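Local coordinates for angiopoietin-related protein 3 (Homo sapiens, PDB 6EUA), which raises plasma triglycerides by inhibiting lipoprotein lipase and, through the fibrinogen-like C-terminal domain seen here, mediates endothelial cell adhesion, at residues C13-Y17 with V39-V43; Y111-S115 with P137-P141. The contacts are given in a common frame with arbitrary orientation. Numbering follows the deposited sequence.

Contact 1. Residues C13-Y17 with V39-V43; sequences CTTIY and VYCDV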
loop_
_atom_site.group_PDB
_atom_site.type_symbol
_atom_site.label_atom_id
_atom_site.label_comp_id
_atom_site.label_asym_id
_atom_site.label_seq_id
_atom_site.Cartn_x
_atom_site.Cartn_y
_atom_site.Cartn_z
ATOM N N CYS A 13 -11.873 -8.387 10.290
ATOM C CA CYS A 13 -11.514 -6.984 10.459
ATOM C C CYS A 13 -12.183 -6.348 11.681
ATOM O O CYS A 13 -11.611 -5.433 12.290
ATOM C CB CYS A 13 -11.857 -6.209 9.186
ATOM S SG CYS A 13 -10.731 -6.567 7.776
ATOM N N THR A 14 -13.392 -6.789 12.039
ATOM C CA THR A 14 -14.068 -6.212 13.195
ATOM C C THR A 14 -13.280 -6.483 14.468
ATOM O O THR A 14 -13.160 -5.607 15.340
ATOM C CB THR A 14 -15.486 -6.775 13.306
ATOM O OG1 THR A 14 -16.256 -6.326 12.191
ATOM C CG2 THR A 14 -16.168 -6.354 14.613
ATOM N N THR A 15 -12.718 -7.688 14.595
ATOM C CA THR A 15 -11.926 -7.967 15.783
ATOM C C THR A 15 -10.563 -7.276 15.707
ATOM O O THR A 15 -9.965 -6.941 16.732
ATOM C CB THR A 15 -11.760 -9.467 15.956
ATOM O OG1 THR A 15 -10.611 -9.908 15.247
ATOM C CG2 THR A 15 -12.969 -10.219 15.395
ATOM N N ILE A 16 -10.039 -7.066 14.500
ATOM C CA ILE A 16 -8.847 -6.236 14.365
ATOM C C ILE A 16 -9.131 -4.827 14.871
ATOM O O ILE A 16 -8.350 -4.264 15.647
ATOM C CB ILE A 16 -8.356 -6.244 12.903
ATOM C CG1 ILE A 16 -7.617 -7.545 12.625
ATOM C CG2 ILE A 16 -7.462 -5.039 12.621
ATOM C CD1 ILE A 16 -7.304 -7.771 11.202
ATOM N N TYR A 17 -10.258 -4.241 14.446
ATOM C CA TYR A 17 -10.643 -2.921 14.933
ATOM C C TYR A 17 -10.816 -2.924 16.444
ATOM O O TYR A 17 -10.220 -2.101 17.147
ATOM C CB TYR A 17 -11.920 -2.457 14.229
ATOM C CG TYR A 17 -12.352 -1.059 14.597
ATOM C CD1 TYR A 17 -13.167 -0.844 15.699
ATOM C CD2 TYR A 17 -11.961 0.049 13.838
ATOM C CE1 TYR A 17 -13.574 0.421 16.043
ATOM C CE2 TYR A 17 -12.371 1.331 14.183
ATOM C CZ TYR A 17 -13.184 1.503 15.287
ATOM O OH TYR A 17 -13.598 2.761 15.649
ATOM N N VAL A 39 -6.082 -9.562 4.292
ATOM C CA VAL A 39 -7.227 -8.813 3.808
ATOM C C VAL A 39 -6.896 -7.334 3.890
ATOM O O VAL A 39 -5.966 -6.914 4.588
ATOM C CB VAL A 39 -8.508 -9.113 4.617
ATOM C CG1 VAL A 39 -8.983 -10.534 4.371
ATOM C CG2 VAL A 39 -8.301 -8.817 6.126
ATOM N N TYR A 40 -7.669 -6.539 3.156
ATOM C CA TYR A 40 -7.688 -5.094 3.349
ATOM C C TYR A 40 -8.855 -4.768 4.277
ATOM O O TYR A 40 -10.010 -5.079 3.957
ATOM C CB TYR A 40 -7.808 -4.334 2.025
ATOM C CG TYR A 40 -7.601 -2.856 2.216
ATOM C CD1 TYR A 40 -8.662 -2.018 2.549
ATOM C CD2 TYR A 40 -6.335 -2.298 2.100
ATOM C CE1 TYR A 40 -8.458 -0.656 2.756
ATOM C CE2 TYR A 40 -6.125 -0.943 2.296
ATOM C CZ TYR A 40 -7.187 -0.132 2.622
ATOM O OH TYR A 40 -6.972 1.209 2.827
ATOM N N CYS A 41 -8.549 -4.199 5.447
ATOM C CA CYS A 41 -9.585 -3.764 6.377
ATOM C C CYS A 41 -9.871 -2.298 6.090
ATOM O O CYS A 41 -8.952 -1.475 6.072
ATOM C CB CYS A 41 -9.168 -3.959 7.838
ATOM S SG CYS A 41 -8.977 -5.706 8.378
ATOM N N ASP A 42 -11.139 -1.975 5.876
ATOM C CA ASP A 42 -11.550 -0.640 5.461
ATOM C C ASP A 42 -12.518 -0.092 6.500
ATOM O O ASP A 42 -13.651 -0.573 6.617
ATOM C CB ASP A 42 -12.183 -0.684 4.073
ATOM C CG ASP A 42 -12.099 0.646 3.339
ATOM O OD1 ASP A 42 -11.516 1.613 3.886
ATOM O OD2 ASP A 42 -12.625 0.710 2.203
ATOM N N VAL A 43 -12.056 0.895 7.258
ATOM C CA VAL A 43 -12.856 1.556 8.282
ATOM C C VAL A 43 -13.565 2.717 7.613
ATOM O O VAL A 43 -12.924 3.575 6.996
ATOM C CB VAL A 43 -11.978 2.038 9.448
ATOM C CG1 VAL A 43 -12.817 2.692 10.549
ATOM C CG2 VAL A 43 -11.163 0.875 9.994
#
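A disulfide ties the short helix 13-18 to strand 37-44 near the N-terminal end of the fibrinogen C-terminal domain. Cys13 and Cys41 have the most surface buried here: both CB atoms point across the gap, and Cys13 SG meets Cys41 SG at 2.0 Å with chi3 of -86°, close to the ideal for a relaxed bridge. The CA atoms of Cys13 and Cys41 come within 5.5 Å, while the segment axes come no closer than 9.1 Å and cross at -60°; no hydrogen bond runs between the segments, and the disulfide is the covalent link. An apolar side chain lies beside each sulfur: Val39 CG2 is 3.7 Å from Cys13 SG, and Ile16 CD1 3.9 Å from Cys41 SG. Tyr27, on strand 25-29, adds to this cover, touching both Ile16 and Cys41. One helical turn past Cys13, held by Tyr17 N to Cys13 O at 2.8 Å, the Tyr17 ring stacks with His22, and Tyr17 CE2 lies 3.9 Å from Val43 CG1, which sits oblique to the ring.

Contact 2. Residues Y111-S115 with P137-P141; sequences YIEYS and PNAIP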
loop_
_atom_site.group_PDB
_atom_site.type_symbol
_atom_site.label_atom_id
_atom_site.label_comp_id
_atom_site.label_asym_id
_atom_site.label_seq_id
_atom_site.Cartn_x
_atom_site.Cartn_y
_atom_site.Cartn_z
ATOM N N TYR A 111 -23.822 4.439 -2.324
ATOM C CA TYR A 111 -23.659 3.228 -1.532
ATOM C C TYR A 111 -25.002 2.537 -1.371
ATOM O O TYR A 111 -26.066 3.161 -1.463
ATOM C CB TYR A 111 -23.064 3.515 -0.144
ATOM C CG TYR A 111 -24.087 4.051 0.836
ATOM C CD1 TYR A 111 -24.699 3.218 1.770
ATOM C CD2 TYR A 111 -24.458 5.392 0.813
ATOM C CE1 TYR A 111 -25.645 3.711 2.656
ATOM C CE2 TYR A 111 -25.404 5.889 1.694
ATOM C CZ TYR A 111 -25.992 5.044 2.612
ATOM O OH TYR A 111 -26.931 5.530 3.493
ATOM N N ILE A 112 -24.939 1.234 -1.111
ATOM C CA ILE A 112 -26.122 0.474 -0.735
ATOM C C ILE A 112 -25.680 -0.678 0.152
ATOM O O ILE A 112 -24.619 -1.276 -0.056
ATOM C CB ILE A 112 -26.914 0.005 -1.980
ATOM C CG1 ILE A 112 -28.109 -0.863 -1.578
ATOM C CG2 ILE A 112 -26.014 -0.667 -2.996
ATOM C CD1 ILE A 112 -29.069 -1.149 -2.746
ATOM N N GLU A 113 -26.482 -0.957 1.173
ATOM C CA GLU A 113 -26.197 -2.031 2.108
ATOM C C GLU A 113 -27.290 -3.083 2.021
ATOM O O GLU A 113 -28.462 -2.767 1.788
ATOM C CB GLU A 113 -26.057 -1.499 3.534
ATOM C CG GLU A 113 -24.863 -0.583 3.702
ATOM C CD GLU A 113 -24.479 -0.352 5.152
ATOM O OE1 GLU A 113 -25.076 -1.001 6.038
ATOM O OE2 GLU A 113 -23.588 0.492 5.402
ATOM N N TYR A 114 -26.881 -4.340 2.184
ATOM C CA TYR A 114 -27.768 -5.489 2.196
ATOM C C TYR A 114 -27.422 -6.379 3.372
ATOM O O TYR A 114 -26.267 -6.440 3.808
ATOM C CB TYR A 114 -27.652 -6.367 0.947
ATOM C CG TYR A 114 -27.630 -5.682 -0.390
ATOM C CD1 TYR A 114 -26.504 -4.983 -0.828
ATOM C CD2 TYR A 114 -28.733 -5.763 -1.240
ATOM C CE1 TYR A 114 -26.489 -4.370 -2.070
ATOM C CE2 TYR A 114 -28.729 -5.154 -2.473
ATOM C CZ TYR A 114 -27.608 -4.458 -2.890
ATOM O OH TYR A 114 -27.620 -3.871 -4.140
ATOM N N SER A 115 -28.432 -7.106 3.839
ATOM C CA SER A 115 -28.253 -8.237 4.735
ATOM C C SER A 115 -28.208 -9.504 3.890
ATOM O O SER A 115 -29.091 -9.715 3.044
ATOM C CB SER A 115 -29.394 -8.293 5.756
ATOM O OG SER A 115 -29.467 -9.554 6.398
ATOM N N PRO A 137 -30.612 3.227 -5.856
ATOM C CA PRO A 137 -31.552 2.103 -5.885
ATOM C C PRO A 137 -30.832 0.789 -6.147
ATOM O O PRO A 137 -29.727 0.745 -6.691
ATOM C CB PRO A 137 -32.511 2.457 -7.028
ATOM C CG PRO A 137 -32.300 3.918 -7.292
ATOM C CD PRO A 137 -30.876 4.204 -6.925
ATOM N N ASN A 138 -31.478 -0.293 -5.723
ATOM C CA ASN A 138 -30.919 -1.624 -5.878
ATOM C C ASN A 138 -31.028 -2.095 -7.324
ATOM O O ASN A 138 -32.029 -1.843 -7.998
ATOM C CB ASN A 138 -31.641 -2.603 -4.956
ATOM C CG ASN A 138 -31.092 -4.010 -5.057
ATOM O OD1 ASN A 138 -29.888 -4.214 -5.179
ATOM N ND2 ASN A 138 -31.978 -4.987 -5.023
ATOM N N ALA A 139 -29.987 -2.792 -7.794
ATOM C CA ALA A 139 -29.975 -3.410 -9.112
ATOM C C ALA A 139 -29.914 -4.929 -9.075
ATOM O O ALA A 139 -30.010 -5.558 -10.132
ATOM C CB ALA A 139 -28.782 -2.897 -9.938
ATOM N N ILE A 140 -29.745 -5.533 -7.902
ATOM C CA ILE A 140 -29.595 -6.979 -7.763
ATOM C C ILE A 140 -30.916 -7.537 -7.249
ATOM O O ILE A 140 -31.521 -6.945 -6.342
ATOM C CB ILE A 140 -28.418 -7.315 -6.827
ATOM C CG1 ILE A 140 -27.150 -6.593 -7.293
ATOM C CG2 ILE A 140 -28.174 -8.817 -6.749
ATOM C CD1 ILE A 140 -26.071 -6.465 -6.231
ATOM N N PRO A 141 -31.418 -8.637 -7.808
ATOM C CA PRO A 141 -32.679 -9.215 -7.312
ATOM C C PRO A 141 -32.586 -9.582 -5.837
ATOM O O PRO A 141 -31.625 -10.218 -5.399
ATOM C CB PRO A 141 -32.866 -10.455 -8.189
ATOM C CG PRO A 141 -32.081 -10.168 -9.435
ATOM C CD PRO A 141 -30.895 -9.357 -8.982
#
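One buried tyrosine hydroxyl and two isoleucine side chains join strand 109-118 of the large antiparallel sheet to the irregular loop 137-141 of the fibrinogen C-terminal domain. The polar part centres on Asn138. Tyr114 OH donates to Asn138 OD1 over a short 2.5 Å, and this oxygen lies at the edge of the phenol ring, near its plane, where the hydroxyl can reach it. The same Asn138 OD1 accepts from Ile140 N at 3.0 Å and 166°, which makes an Asx turn, while Asn138 ND2 makes a very short, bent bond (2.4 Å, 133°) to Ile140 O. The carboxamide therefore meets both the N and the O of Ile140 and closes the turn.

Apolar contacts flank this network. Ile112 has its CB toward the loop and both chi angles trans, and Ile112 CD1 reaches 3.7 Å from both Asn138 CA and Asn138 CB. Beyond the hydroxyl, Ile140 CD1 approaches Tyr114 OH at 3.7 Å and Tyr114 CZ at 4.2 Å, obliquely to the ring. Trp201 of strand 199-202 touches the side chains of Tyr114, Ala139 and Ile140, and its NE1 bonds to Pro137 O; Leu129 of strand 127-134 packs on both Tyr114 and Ile140.

No backbone hydrogen bond links the two segments, so the loop does not pair with 111-115 as a neighbouring strand. Its polar attachment to 111-115 depends on a single side-chain oxygen that serves the turn and Tyr114 at once, consistent with a coupling of the loop's shape to its position on strand 109-118.

Both segments of contact 1 precede those of contact 2 along the chain, within one fibrinogen C-terminal domain. Their centres lie 22 Å apart and their nearest atoms about 10 Å apart, without touching. Strands 37-44 and 109-118 nevertheless belong to the same antiparallel sheet, connected through 47-55, 213-220 and 96-104. Contact 1 fastens a helix to the sheet by a covalent bond; contact 2 holds a loop against it by hydrogen bonding and apolar packing. Tyr40 and Asp42, whose CB atoms point away from the helix, bond to Arg75 of the second subunit, whereas no other chain of the assembly touches contact 2. The N-terminal helix and the loop after strand 127-134 are thus held on different parts of one sheet.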